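PDB 4AO9: beta-phenylalanine aminotransferase from Variovorax paradoxus, which catalyses the PLP-dependent transfer of the amino group of beta-phenylalanine, probably to a 2-oxo acid, as a class-III aminotransferase. Local coordinates for residues K287-G292 against A333-L338; A98-H103 against K337-E342; G130-L135 against M326-G331. All blocks are in the same frame, centred on the assembly; numbering follows the deposited sequence.

Interaction 1 of 3, residues K287-G292 against A333-L338; sequences KYIGGG and AGLTKL. With PLP (pyridoxal-5'-phosphate), chain C.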
ATOM      1  N   LYS A 287      -0.411  -2.343 -10.551  1.00  9.79           N
ATOM      2  CA  LYS A 287       0.078  -1.330 -11.515  1.00 11.17           C
ATOM      3  C   LYS A 287      -1.108  -0.685 -12.302  1.00 12.02           C
ATOM      4  O   LYS A 287      -1.930   0.009 -11.697  1.00 14.20           O
ATOM      5  CB  LYS A 287       1.267  -1.889 -12.317  1.00 11.66           C
ATOM      6  CG  LYS A 287       2.466  -1.930 -11.320  1.00 13.27           C
ATOM      7  CD  LYS A 287       3.801  -2.076 -12.031  1.00 14.89           C
ATOM      8  CE  LYS A 287       5.014  -2.129 -11.089  1.00 14.63           C
ATOM      9  NZ  LYS A 287       5.408  -3.536 -10.840  1.00 15.76           N
ATOM     10  N   TYR A 288      -1.220  -0.917 -13.602  1.00 11.48           N
ATOM     11  CA  TYR A 288      -2.165  -0.147 -14.432  1.00 11.84           C
ATOM     12  C   TYR A 288      -3.656  -0.370 -14.156  1.00 12.07           C
ATOM     13  O   TYR A 288      -4.495   0.415 -14.598  1.00 12.39           O
ATOM     14  CB  TYR A 288      -1.908  -0.444 -15.915  1.00 11.40           C
ATOM     15  CG  TYR A 288      -2.422  -1.821 -16.291  1.00 12.32           C
ATOM     16  CD1 TYR A 288      -1.670  -2.962 -16.012  1.00 14.01           C
ATOM     17  CD2 TYR A 288      -3.685  -1.988 -16.875  1.00 12.70           C
ATOM     18  CE1 TYR A 288      -2.148  -4.223 -16.310  1.00 13.84           C
ATOM     19  CE2 TYR A 288      -4.171  -3.259 -17.190  1.00 12.39           C
ATOM     20  CZ  TYR A 288      -3.386  -4.366 -16.906  1.00 13.12           C
ATOM     21  OH  TYR A 288      -3.874  -5.615 -17.186  1.00 12.94           O
ATOM     22  N   ILE A 289      -3.997  -1.455 -13.468  1.00 12.25           N
ATOM     23  CA  ILE A 289      -5.403  -1.792 -13.257  1.00 13.00           C
ATOM     24  C   ILE A 289      -6.153  -0.707 -12.466  1.00 13.24           C
ATOM     25  O   ILE A 289      -7.358  -0.545 -12.637  1.00 14.55           O
ATOM     26  CB  ILE A 289      -5.563  -3.217 -12.639  1.00 12.89           C
ATOM     27  CG1 ILE A 289      -4.998  -4.299 -13.576  1.00 15.36           C
ATOM     28  CG2 ILE A 289      -7.018  -3.513 -12.309  1.00 12.63           C
ATOM     29  CD1 ILE A 289      -5.962  -4.789 -14.655  1.00 18.90           C
ATOM     30  N   GLY A 290      -5.436   0.060 -11.635  1.00 12.57           N
ATOM     31  CA  GLY A 290      -6.032   1.176 -10.910  1.00 12.57           C
ATOM     32  C   GLY A 290      -6.064   2.501 -11.652  1.00 12.59           C
ATOM     33  O   GLY A 290      -6.235   3.544 -11.032  1.00 11.84           O
ATOM     34  N   GLY A 291      -5.890   2.458 -12.969  1.00 12.97           N
ATOM     35  CA  GLY A 291      -5.982   3.658 -13.807  1.00 13.60           C
ATOM     36  C   GLY A 291      -4.856   4.653 -13.618  1.00 13.98           C
ATOM     37  O   GLY A 291      -4.971   5.814 -14.027  1.00 14.78           O
ATOM     38  N   GLY A 292      -3.768   4.197 -13.005  1.00 14.25           N
ATOM     39  CA  GLY A 292      -2.645   5.053 -12.657  1.00 14.60           C
ATOM     40  C   GLY A 292      -2.644   5.486 -11.203  1.00 14.57           C
ATOM     41  O   GLY A 292      -1.702   6.127 -10.744  1.00 15.66           O
ATOM     42  N   ALA A 333     -12.605   3.511 -15.516  1.00 10.93           N
ATOM     43  CA  ALA A 333     -12.509   4.350 -16.704  1.00 11.12           C
ATOM     44  C   ALA A 333     -11.384   3.888 -17.626  1.00 11.39           C
ATOM     45  O   ALA A 333     -11.565   3.779 -18.838  1.00 11.58           O
ATOM     46  CB  ALA A 333     -12.317   5.794 -16.311  1.00 11.43           C
ATOM     47  N   GLY A 334     -10.222   3.592 -17.054  1.00 11.02           N
ATOM     48  CA  GLY A 334      -9.071   3.186 -17.852  1.00 11.03           C
ATOM     49  C   GLY A 334      -9.308   1.889 -18.600  1.00 11.30           C
ATOM     50  O   GLY A 334      -9.032   1.790 -19.803  1.00 11.91           O
ATOM     51  N   LEU A 335      -9.834   0.895 -17.897  1.00 11.45           N
ATOM     52  CA  LEU A 335     -10.022  -0.420 -18.494  1.00 11.90           C
ATOM     53  C   LEU A 335     -11.146  -0.472 -19.523  1.00 11.99           C
ATOM     54  O   LEU A 335     -11.070  -1.252 -20.483  1.00 12.99           O
ATOM     55  CB  LEU A 335     -10.222  -1.486 -17.415  1.00 11.92           C
ATOM     56  CG  LEU A 335      -9.018  -1.687 -16.484  1.00 12.44           C
ATOM     57  CD1 LEU A 335      -9.385  -2.618 -15.342  1.00 15.69           C
ATOM     58  CD2 LEU A 335      -7.795  -2.199 -17.230  1.00 13.71           C
ATOM     59  N   THR A 336     -12.177   0.349 -19.327  1.00 11.85           N
ATOM     60  CA  THR A 336     -13.322   0.347 -20.256  1.00 12.60           C
ATOM     61  C   THR A 336     -13.135   1.278 -21.450  1.00 12.87           C
ATOM     62  O   THR A 336     -13.619   0.967 -22.546  1.00 13.95           O
ATOM     63  CB  THR A 336     -14.659   0.715 -19.581  1.00 12.69           C
ATOM     64  OG1 THR A 336     -14.555   1.997 -18.959  1.00 13.06           O
ATOM     65  CG2 THR A 336     -15.072  -0.312 -18.547  1.00 13.65           C
ATOM     66  N   LYS A 337     -12.445   2.399 -21.245  1.00 13.34           N
ATOM     67  CA  LYS A 337     -12.338   3.429 -22.290  1.00 13.69           C
ATOM     68  C   LYS A 337     -11.028   3.402 -23.065  1.00 13.40           C
ATOM     69  O   LYS A 337     -10.984   3.845 -24.224  1.00 14.50           O
ATOM     70  CB  LYS A 337     -12.572   4.833 -21.716  1.00 13.36           C
ATOM     71  CG  LYS A 337     -13.954   5.035 -21.112  1.00 15.49           C
ATOM     72  CD  LYS A 337     -14.120   6.436 -20.545  1.00 19.32           C
ATOM     73  CE  LYS A 337     -15.497   6.621 -19.912  1.00 21.48           C
ATOM     74  NZ  LYS A 337     -15.721   8.041 -19.507  1.00 26.58           N
ATOM     75  N   LEU A 338      -9.965   2.895 -22.442  1.00 12.99           N
ATOM     76  CA  LEU A 338      -8.633   3.002 -23.026  1.00 12.77           C
ATOM     77  C   LEU A 338      -7.917   1.671 -23.166  1.00 12.67           C
ATOM     78  O   LEU A 338      -7.667   1.218 -24.278  1.00 13.09           O
ATOM     79  CB  LEU A 338      -7.771   3.985 -22.222  1.00 12.47           C
ATOM     80  CG  LEU A 338      -8.243   5.439 -22.219  1.00 12.62           C
ATOM     81  CD1 LEU A 338      -7.428   6.265 -21.252  1.00 12.97           C
ATOM     82  CD2 LEU A 338      -8.160   6.004 -23.638  1.00 14.71           C
TER
HETATM   83  N1  PLP C1267       4.906  -8.027  -8.519  1.00  8.34           N
HETATM   84  C2  PLP C1267       5.320  -7.681  -9.738  1.00  8.62           C
HETATM   85  C2A PLP C1267       5.518  -8.808 -10.754  1.00 10.22           C
HETATM   86  C3  PLP C1267       5.540  -6.337 -10.055  1.00 10.24           C
HETATM   87  O3  PLP C1267       5.916  -6.051 -11.206  1.00 13.15           O
HETATM   88  C4  PLP C1267       5.342  -5.319  -9.108  1.00 10.83           C
HETATM   89  C4A PLP C1267       5.548  -3.822  -9.411  1.00 14.84           C
HETATM   90  C5  PLP C1267       4.937  -5.749  -7.824  1.00  8.01           C
HETATM   91  C6  PLP C1267       4.731  -7.104  -7.569  1.00  8.33           C
HETATM   92  C5A PLP C1267       4.707  -4.742  -6.681  1.00  9.58           C
HETATM   93  O4P PLP C1267       3.687  -3.849  -6.841  1.00  8.23           O
HETATM   94  P   PLP C1267       3.759  -2.486  -5.986  1.00  9.08           P
HETATM   95  O1P PLP C1267       5.025  -1.691  -6.485  1.00  9.42           O
HETATM   96  O2P PLP C1267       3.922  -2.845  -4.467  1.00  9.24           O
HETATM   97  O3P PLP C1267       2.456  -1.799  -6.224  1.00  9.12           O

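Interaction 2 of 3, residues A98-H103 against K337-E342; sequences AGVYGH and KLFTPE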
ATOM      1  N   ALA A  98       2.860   0.713 -14.905  1.00 10.59           N
ATOM      2  CA  ALA A  98       1.630   1.280 -14.344  1.00 10.49           C
ATOM      3  C   ALA A  98       1.032   2.356 -15.252  1.00 10.97           C
ATOM      4  O   ALA A  98      -0.187   2.541 -15.287  1.00 11.85           O
ATOM      5  CB  ALA A  98       1.876   1.835 -12.927  1.00 10.07           C
ATOM      6  N   GLY A  99       1.897   3.050 -15.994  1.00 10.37           N
ATOM      7  CA  GLY A  99       1.505   4.237 -16.769  1.00 10.19           C
ATOM      8  C   GLY A  99       1.076   3.950 -18.201  1.00  9.91           C
ATOM      9  O   GLY A  99       1.397   4.700 -19.119  1.00  9.87           O
ATOM     10  N   VAL A 100       0.305   2.883 -18.396  1.00  9.75           N
ATOM     11  CA  VAL A 100      -0.070   2.459 -19.746  1.00  9.35           C
ATOM     12  C   VAL A 100      -0.930   3.498 -20.472  1.00  9.90           C
ATOM     13  O   VAL A 100      -0.998   3.499 -21.707  1.00  9.59           O
ATOM     14  CB  VAL A 100      -0.746   1.050 -19.743  1.00  8.94           C
ATOM     15  CG1 VAL A 100      -2.210   1.116 -19.269  1.00 10.27           C
ATOM     16  CG2 VAL A 100      -0.637   0.393 -21.123  1.00  9.64           C
ATOM     17  N   TYR A 101      -1.564   4.387 -19.711  1.00  9.55           N
ATOM     18  CA  TYR A 101      -2.459   5.400 -20.284  1.00  9.99           C
ATOM     19  C   TYR A 101      -1.726   6.676 -20.665  1.00 10.22           C
ATOM     20  O   TYR A 101      -2.334   7.614 -21.190  1.00 10.94           O
ATOM     21  CB  TYR A 101      -3.585   5.734 -19.295  1.00 10.42           C
ATOM     22  CG  TYR A 101      -4.231   4.506 -18.706  1.00 10.67           C
ATOM     23  CD1 TYR A 101      -5.188   3.792 -19.416  1.00 12.15           C
ATOM     24  CD2 TYR A 101      -3.851   4.037 -17.444  1.00 11.82           C
ATOM     25  CE1 TYR A 101      -5.776   2.648 -18.869  1.00 13.05           C
ATOM     26  CE2 TYR A 101      -4.432   2.888 -16.903  1.00 13.05           C
ATOM     27  CZ  TYR A 101      -5.390   2.216 -17.620  1.00 14.35           C
ATOM     28  OH  TYR A 101      -5.950   1.078 -17.077  1.00 17.06           O
ATOM     29  N   GLY A 102      -0.423   6.710 -20.403  1.00  9.70           N
ATOM     30  CA  GLY A 102       0.338   7.949 -20.531  1.00  9.75           C
ATOM     31  C   GLY A 102       0.109   8.861 -19.334  1.00  9.75           C
ATOM     32  O   GLY A 102      -0.523   8.483 -18.331  1.00 10.10           O
ATOM     33  N   HIS A 103       0.595  10.091 -19.446  1.00  9.81           N
ATOM     34  CA  HIS A 103       0.681  10.978 -18.283  1.00 10.05           C
ATOM     35  C   HIS A 103      -0.480  11.934 -18.085  1.00 10.23           C
ATOM     36  O   HIS A 103      -0.541  12.606 -17.063  1.00 10.28           O
ATOM     37  CB  HIS A 103       2.017  11.726 -18.322  1.00 10.05           C
ATOM     38  CG  HIS A 103       3.183  10.796 -18.389  1.00  9.81           C
ATOM     39  ND1 HIS A 103       3.554  10.008 -17.321  1.00 10.08           N
ATOM     40  CD2 HIS A 103       3.994  10.451 -19.417  1.00 10.60           C
ATOM     41  CE1 HIS A 103       4.571   9.242 -17.678  1.00 10.45           C
ATOM     42  NE2 HIS A 103       4.855   9.488 -18.948  1.00  9.92           N
ATOM     43  N   LYS A 337     -12.445   2.399 -21.245  1.00 13.34           N
ATOM     44  CA  LYS A 337     -12.338   3.429 -22.290  1.00 13.69           C
ATOM     45  C   LYS A 337     -11.028   3.402 -23.065  1.00 13.40           C
ATOM     46  O   LYS A 337     -10.984   3.845 -24.224  1.00 14.50           O
ATOM     47  CB  LYS A 337     -12.572   4.833 -21.716  1.00 13.36           C
ATOM     48  CG  LYS A 337     -13.954   5.035 -21.112  1.00 15.49           C
ATOM     49  CD  LYS A 337     -14.120   6.436 -20.545  1.00 19.32           C
ATOM     50  CE  LYS A 337     -15.497   6.621 -19.912  1.00 21.48           C
ATOM     51  NZ  LYS A 337     -15.721   8.041 -19.507  1.00 26.58           N
ATOM     52  N   LEU A 338      -9.965   2.895 -22.442  1.00 12.99           N
ATOM     53  CA  LEU A 338      -8.633   3.002 -23.026  1.00 12.77           C
ATOM     54  C   LEU A 338      -7.917   1.671 -23.166  1.00 12.67           C
ATOM     55  O   LEU A 338      -7.667   1.218 -24.278  1.00 13.09           O
ATOM     56  CB  LEU A 338      -7.771   3.985 -22.222  1.00 12.47           C
ATOM     57  CG  LEU A 338      -8.243   5.439 -22.219  1.00 12.62           C
ATOM     58  CD1 LEU A 338      -7.428   6.265 -21.252  1.00 12.97           C
ATOM     59  CD2 LEU A 338      -8.160   6.004 -23.638  1.00 14.71           C
ATOM     60  N   PHE A 339      -7.582   1.041 -22.045  1.00 12.81           N
ATOM     61  CA  PHE A 339      -6.837  -0.208 -22.106  1.00 13.23           C
ATOM     62  C   PHE A 339      -7.769  -1.396 -22.005  1.00 14.10           C
ATOM     63  O   PHE A 339      -7.761  -2.150 -21.022  1.00 14.38           O
ATOM     64  CB  PHE A 339      -5.749  -0.261 -21.033  1.00 12.63           C
ATOM     65  CG  PHE A 339      -4.694  -1.312 -21.293  1.00 13.01           C
ATOM     66  CD1 PHE A 339      -3.892  -1.245 -22.429  1.00 12.97           C
ATOM     67  CD2 PHE A 339      -4.507  -2.368 -20.406  1.00 13.91           C
ATOM     68  CE1 PHE A 339      -2.913  -2.205 -22.675  1.00 13.38           C
ATOM     69  CE2 PHE A 339      -3.533  -3.336 -20.643  1.00 15.37           C
ATOM     70  CZ  PHE A 339      -2.730  -3.250 -21.782  1.00 14.36           C
ATOM     71  N   THR A 340      -8.586  -1.543 -23.044  1.00 14.38           N
ATOM     72  CA  THR A 340      -9.526  -2.644 -23.176  1.00 14.96           C
ATOM     73  C   THR A 340      -8.764  -3.926 -23.505  1.00 15.18           C
ATOM     74  O   THR A 340      -7.570  -3.872 -23.804  1.00 15.00           O
ATOM     75  CB  THR A 340     -10.479  -2.347 -24.343  1.00 15.03           C
ATOM     76  OG1 THR A 340      -9.701  -2.140 -25.535  1.00 16.59           O
ATOM     77  CG2 THR A 340     -11.303  -1.095 -24.047  1.00 15.89           C
ATOM     78  N   PRO A 341      -9.439  -5.093 -23.439  1.00 15.51           N
ATOM     79  CA  PRO A 341      -8.746  -6.308 -23.859  1.00 15.90           C
ATOM     80  C   PRO A 341      -8.216  -6.188 -25.293  1.00 16.33           C
ATOM     81  O   PRO A 341      -7.091  -6.615 -25.583  1.00 16.06           O
ATOM     82  CB  PRO A 341      -9.840  -7.371 -23.753  1.00 16.12           C
ATOM     83  CG  PRO A 341     -10.695  -6.878 -22.614  1.00 15.69           C
ATOM     84  CD  PRO A 341     -10.748  -5.388 -22.821  1.00 16.08           C
ATOM     85  N   GLU A 342      -9.007  -5.577 -26.173  1.00 16.64           N
ATOM     86  CA  GLU A 342      -8.595  -5.363 -27.559  1.00 17.37           C
ATOM     87  C   GLU A 342      -7.335  -4.498 -27.666  1.00 16.75           C
ATOM     88  O   GLU A 342      -6.416  -4.815 -28.424  1.00 16.78           O
ATOM     89  CB  GLU A 342      -9.746  -4.751 -28.363  1.00 18.17           C
ATOM     90  CG  GLU A 342     -10.936  -5.693 -28.588  1.00 21.71           C
ATOM     91  CD  GLU A 342     -11.830  -5.932 -27.356  1.00 25.13           C
ATOM     92  OE1 GLU A 342     -11.796  -5.152 -26.371  1.00 24.52           O
ATOM     93  OE2 GLU A 342     -12.593  -6.926 -27.390  1.00 28.30           O
TER

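Interaction 3 of 3, residues G130-L135 against M326-G331; sequences GRLARL and MTMAAG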
ATOM      1  N   GLY A 130     -17.721  -2.134  -6.629  1.00 11.84           N
ATOM      2  CA  GLY A 130     -18.365  -3.315  -7.200  1.00 11.90           C
ATOM      3  C   GLY A 130     -18.265  -3.364  -8.711  1.00 12.19           C
ATOM      4  O   GLY A 130     -18.075  -4.439  -9.288  1.00 11.63           O
ATOM      5  N   ARG A 131     -18.352  -2.195  -9.348  1.00 12.89           N
ATOM      6  CA  ARG A 131     -18.226  -2.080 -10.809  1.00 13.30           C
ATOM      7  C   ARG A 131     -16.841  -2.535 -11.258  1.00 12.10           C
ATOM      8  O   ARG A 131     -16.691  -3.280 -12.232  1.00 11.50           O
ATOM      9  CB  ARG A 131     -18.424  -0.625 -11.260  1.00 14.87           C
ATOM     10  CG  ARG A 131     -19.718   0.034 -10.810  1.00 18.90           C
ATOM     11  CD  ARG A 131     -19.859   1.383 -11.494  1.00 23.58           C
ATOM     12  NE  ARG A 131     -20.130   1.233 -12.924  1.00 27.84           N
ATOM     13  CZ  ARG A 131     -20.141   2.234 -13.801  1.00 30.04           C
ATOM     14  NH1 ARG A 131     -19.881   3.475 -13.404  1.00 30.38           N
ATOM     15  NH2 ARG A 131     -20.410   1.992 -15.080  1.00 31.68           N
ATOM     16  N   LEU A 132     -15.816  -2.092 -10.538  1.00 10.95           N
ATOM     17  CA  LEU A 132     -14.459  -2.450 -10.909  1.00  9.71           C
ATOM     18  C   LEU A 132     -14.187  -3.920 -10.591  1.00  9.21           C
ATOM     19  O   LEU A 132     -13.556  -4.608 -11.397  1.00  8.71           O
ATOM     20  CB  LEU A 132     -13.436  -1.529 -10.231  1.00  9.48           C
ATOM     21  CG  LEU A 132     -11.961  -1.809 -10.549  1.00  8.66           C
ATOM     22  CD1 LEU A 132     -11.676  -1.777 -12.077  1.00  8.72           C
ATOM     23  CD2 LEU A 132     -11.018  -0.848  -9.797  1.00  9.21           C
ATOM     24  N   ALA A 133     -14.667  -4.408  -9.441  1.00  9.09           N
ATOM     25  CA  ALA A 133     -14.505  -5.826  -9.118  1.00  9.00           C
ATOM     26  C   ALA A 133     -15.123  -6.723 -10.174  1.00  9.57           C
ATOM     27  O   ALA A 133     -14.476  -7.677 -10.625  1.00  9.43           O
ATOM     28  CB  ALA A 133     -15.083  -6.140  -7.745  1.00  9.28           C
ATOM     29  N   ARG A 134     -16.352  -6.405 -10.586  1.00  9.38           N
ATOM     30  CA  ARG A 134     -17.021  -7.176 -11.636  1.00 10.12           C
ATOM     31  C   ARG A 134     -16.242  -7.149 -12.952  1.00 10.09           C
ATOM     32  O   ARG A 134     -16.058  -8.187 -13.596  1.00 10.36           O
ATOM     33  CB  ARG A 134     -18.450  -6.669 -11.830  1.00 10.34           C
ATOM     34  CG  ARG A 134     -19.146  -7.260 -13.050  1.00 12.67           C
ATOM     35  CD  ARG A 134     -20.607  -6.887 -13.095  1.00 18.28           C
ATOM     36  NE  ARG A 134     -21.248  -7.575 -14.213  1.00 23.13           N
ATOM     37  CZ  ARG A 134     -22.563  -7.660 -14.405  1.00 27.09           C
ATOM     38  NH1 ARG A 134     -23.411  -7.096 -13.552  1.00 29.00           N
ATOM     39  NH2 ARG A 134     -23.028  -8.321 -15.459  1.00 28.73           N
ATOM     40  N   LEU A 135     -15.787  -5.962 -13.345  1.00  9.94           N
ATOM     41  CA  LEU A 135     -15.016  -5.808 -14.573  1.00 10.17           C
ATOM     42  C   LEU A 135     -13.770  -6.688 -14.553  1.00  9.93           C
ATOM     43  O   LEU A 135     -13.468  -7.375 -15.534  1.00 10.68           O
ATOM     44  CB  LEU A 135     -14.617  -4.342 -14.772  1.00 10.52           C
ATOM     45  CG  LEU A 135     -14.041  -4.006 -16.151  1.00 11.35           C
ATOM     46  CD1 LEU A 135     -15.104  -4.100 -17.243  1.00 14.65           C
ATOM     47  CD2 LEU A 135     -13.477  -2.611 -16.134  1.00 13.49           C
ATOM     48  N   MET A 326     -11.471   7.228  -5.752  1.00 10.68           N
ATOM     49  CA  MET A 326     -10.663   7.741  -6.858  1.00 11.18           C
ATOM     50  C   MET A 326     -10.009   6.611  -7.651  1.00 10.80           C
ATOM     51  O   MET A 326     -10.077   6.594  -8.877  1.00 11.47           O
ATOM     52  CB  MET A 326      -9.639   8.743  -6.334  1.00 11.68           C
ATOM     53  CG  MET A 326     -10.317  10.019  -5.828  1.00 13.05           C
ATOM     54  SD  MET A 326      -9.229  11.021  -4.818  1.00 13.42           S
ATOM     55  CE  MET A 326      -8.092  11.617  -6.074  1.00 17.33           C
ATOM     56  N   THR A 327      -9.396   5.668  -6.945  1.00 10.00           N
ATOM     57  CA  THR A 327      -8.857   4.460  -7.581  1.00  9.83           C
ATOM     58  C   THR A 327      -9.946   3.659  -8.293  1.00  9.37           C
ATOM     59  O   THR A 327      -9.757   3.229  -9.428  1.00  9.23           O
ATOM     60  CB  THR A 327      -8.129   3.557  -6.561  1.00 10.06           C
ATOM     61  OG1 THR A 327      -7.010   4.283  -6.014  1.00 12.19           O
ATOM     62  CG2 THR A 327      -7.635   2.247  -7.209  1.00 11.11           C
ATOM     63  N   MET A 328     -11.082   3.462  -7.636  1.00  9.10           N
ATOM     64  CA  MET A 328     -12.166   2.671  -8.230  1.00  9.47           C
ATOM     65  C   MET A 328     -12.661   3.325  -9.522  1.00  9.10           C
ATOM     66  O   MET A 328     -12.901   2.638 -10.517  1.00 10.11           O
ATOM     67  CB  MET A 328     -13.331   2.487  -7.252  1.00  9.54           C
ATOM     68  CG  MET A 328     -12.976   1.795  -5.921  1.00 10.42           C
ATOM     69  SD  MET A 328     -12.393   0.088  -5.998  1.00 11.04           S
ATOM     70  CE  MET A 328     -10.610   0.291  -5.956  1.00 10.43           C
ATOM     71  N   ALA A 329     -12.802   4.650  -9.506  1.00  9.43           N
ATOM     72  CA  ALA A 329     -13.246   5.386 -10.689  1.00  9.79           C
ATOM     73  C   ALA A 329     -12.193   5.346 -11.797  1.00  9.74           C
ATOM     74  O   ALA A 329     -12.515   5.080 -12.963  1.00 10.28           O
ATOM     75  CB  ALA A 329     -13.579   6.826 -10.313  1.00 10.09           C
ATOM     76  N   ALA A 330     -10.935   5.597 -11.442  1.00  9.56           N
ATOM     77  CA  ALA A 330      -9.873   5.667 -12.447  1.00  9.85           C
ATOM     78  C   ALA A 330      -9.647   4.310 -13.095  1.00  9.93           C
ATOM     79  O   ALA A 330      -9.484   4.209 -14.317  1.00 10.03           O
ATOM     80  CB  ALA A 330      -8.574   6.169 -11.828  1.00  9.68           C
ATOM     81  N   GLY A 331      -9.642   3.260 -12.280  1.00  9.09           N
ATOM     82  CA  GLY A 331      -9.445   1.914 -12.797  1.00  9.62           C
ATOM     83  C   GLY A 331     -10.521   1.533 -13.795  1.00  9.94           C
ATOM     84  O   GLY A 331     -10.222   1.026 -14.880  1.00 10.13           O
TER

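Interaction 1 of 3, residues K287-G292 against A333-L338
The phenol ring of Y288 meets L335 obliquely, while CG1 of its own neighbour I289 lies 3.7 Å above one face, displaced toward the rim, and F339 packs with it edge-to-face. Y288 directly follows K287, the lysine bonded to the cofactor in the PLP-dependent class-III aminotransferase fold, so the contact joins the cofactor-bearing loop to the last turn of helix 325-337. The Y288 and L335 side chains run at about a right angle, and the closest approach is 3.8 Å between Y288 CE2 and L335 CD2. The Y288 ring reaches this place with CG lodged between the backbone N and the carbonyl carbon (chi1 74°), and its hydroxyl is hydrogen-bonded to S265. The other methyl of the leucine, L335 CD1, sits 4.0 Å from I289 CG2, and I289 CD1 reaches both leucine methyls. L335 thus packs on two successive residues of the short 3-10 segment 288-289, and both I289 and L335 also pack on helix 129-139.

Beside this apolar patch two glycines bring the backbones together. A CB on G334 would point at G291 CA, about 3.7 Å away, an ordinary contact. G291 has a positive phi, which suits glycine, and G291 N donates to Y288 O over 3.0 Å, closing the turn that carries the 3-10 segment.

K287, the residue before Y288, runs the other way, toward the cofactor. K287 NZ is covalently bonded to PLP C4A at 1.5 Å, the linkage by which enzymes of this family hold their cofactor, and T320 of the second subunit packs against the lysine. K287 NZ also makes a weak hydrogen bond to PLP O3, 2.6 Å long and bent to 123° at the hydrogen.

Interaction 2 of 3, residues A98-H103 against K337-E342
A type I beta turn from G99 to G102 offers its two central side chains, V100 and Y101, to L338 and F339 in the connection between helix 325-337 and helix 341-365 of this class-III aminotransferase. F339 is the centre of an inverse gamma turn, and T340 N-caps the second helix through OG1, hydrogen-bonded to A343 N. The valine works with both methyls. V100 CG1 lies over the centre of the Y101 ring, whereas V100 CG2 makes a CH-pi contact over one face of F339, 25° off the ring normal and 3.8 Å from F339 CE1. F339 turns its ring to V100 because CG stands anti to the backbone N (chi1 -163°). The Y101 side chain runs at about a right angle to F339 and obliquely to L338, with Y101 CE1 3.6 Å from F339 CB and Y101 CD1 3.8 Å from L338 CD1. A leucine in place of Y101 would probably leave a gap beside F339 CB and take from the carbonyl of Y288 a hydrogen-bond donor that it has besides G291 N. That bond carries the turn across to the loop that follows the cofactor lysine, K287: Y101 OH is hydrogen-bonded to Y288 O.

Interaction 3 of 3, residues G130-L135 against M326-G331
Helices 130-135 and 326-331 cross at 45° with their axes 9.1 Å apart at closest approach, and L132 and M328 are the residues whose CA atoms come nearest. Most of the joint is made by L132, whose CG lies anti to the backbone N (chi1 -180°), which extends the side chain toward the facing helix, where both methyls make contact. L132 CD2 rests against its backbone, 4.0 Å from M328 CA, and is also touched by the end of the methionine. The M328 chain, bent at its second and third torsions, doubles back alongside the leucine and brings M328 CE to 4.0 Å from L132 CD2, with M328 SD only slightly farther off at 4.1 Å. The other methyl, L132 CD1, lies 3.9 Å from G331 C. Glycine suits this position: a CB on G331 would come within about 3.0 Å of L132 CD2, too tight for a side chain. F148 packs on both L132 and M328, completing an apolar core, and L335, one turn beyond G331, also touches L132. F148 belongs to strand 145-149, an edge strand of the mixed seven-stranded sheet within the chain, and such layering of helices against this central sheet is characteristic of the large domain of fold type I PLP enzymes.

All three contacts lie on the same side of the chain's centre and meet at helix 325-337 and its exit. Interactions 1 and 2 have centres about 6 Å apart and share K337 and L338; the centre of interaction 3 is about 9 Å from that of interaction 1 and about 14 Å from that of interaction 2. Along the chain the order is 98-103, 130-135, 287-292, 326-331, 333-338 and 337-342, so interaction 3 is nested within the loop closed by interaction 2, while interactions 1 and 3 cross. L335 CB and L135 CD2, 3.7 Å apart, connect interactions 1 and 3. Distant parts of the sequence are thereby gathered around helix 325-337, next to the loop carrying the cofactor lysine, with the second subunit reaching all three contacts.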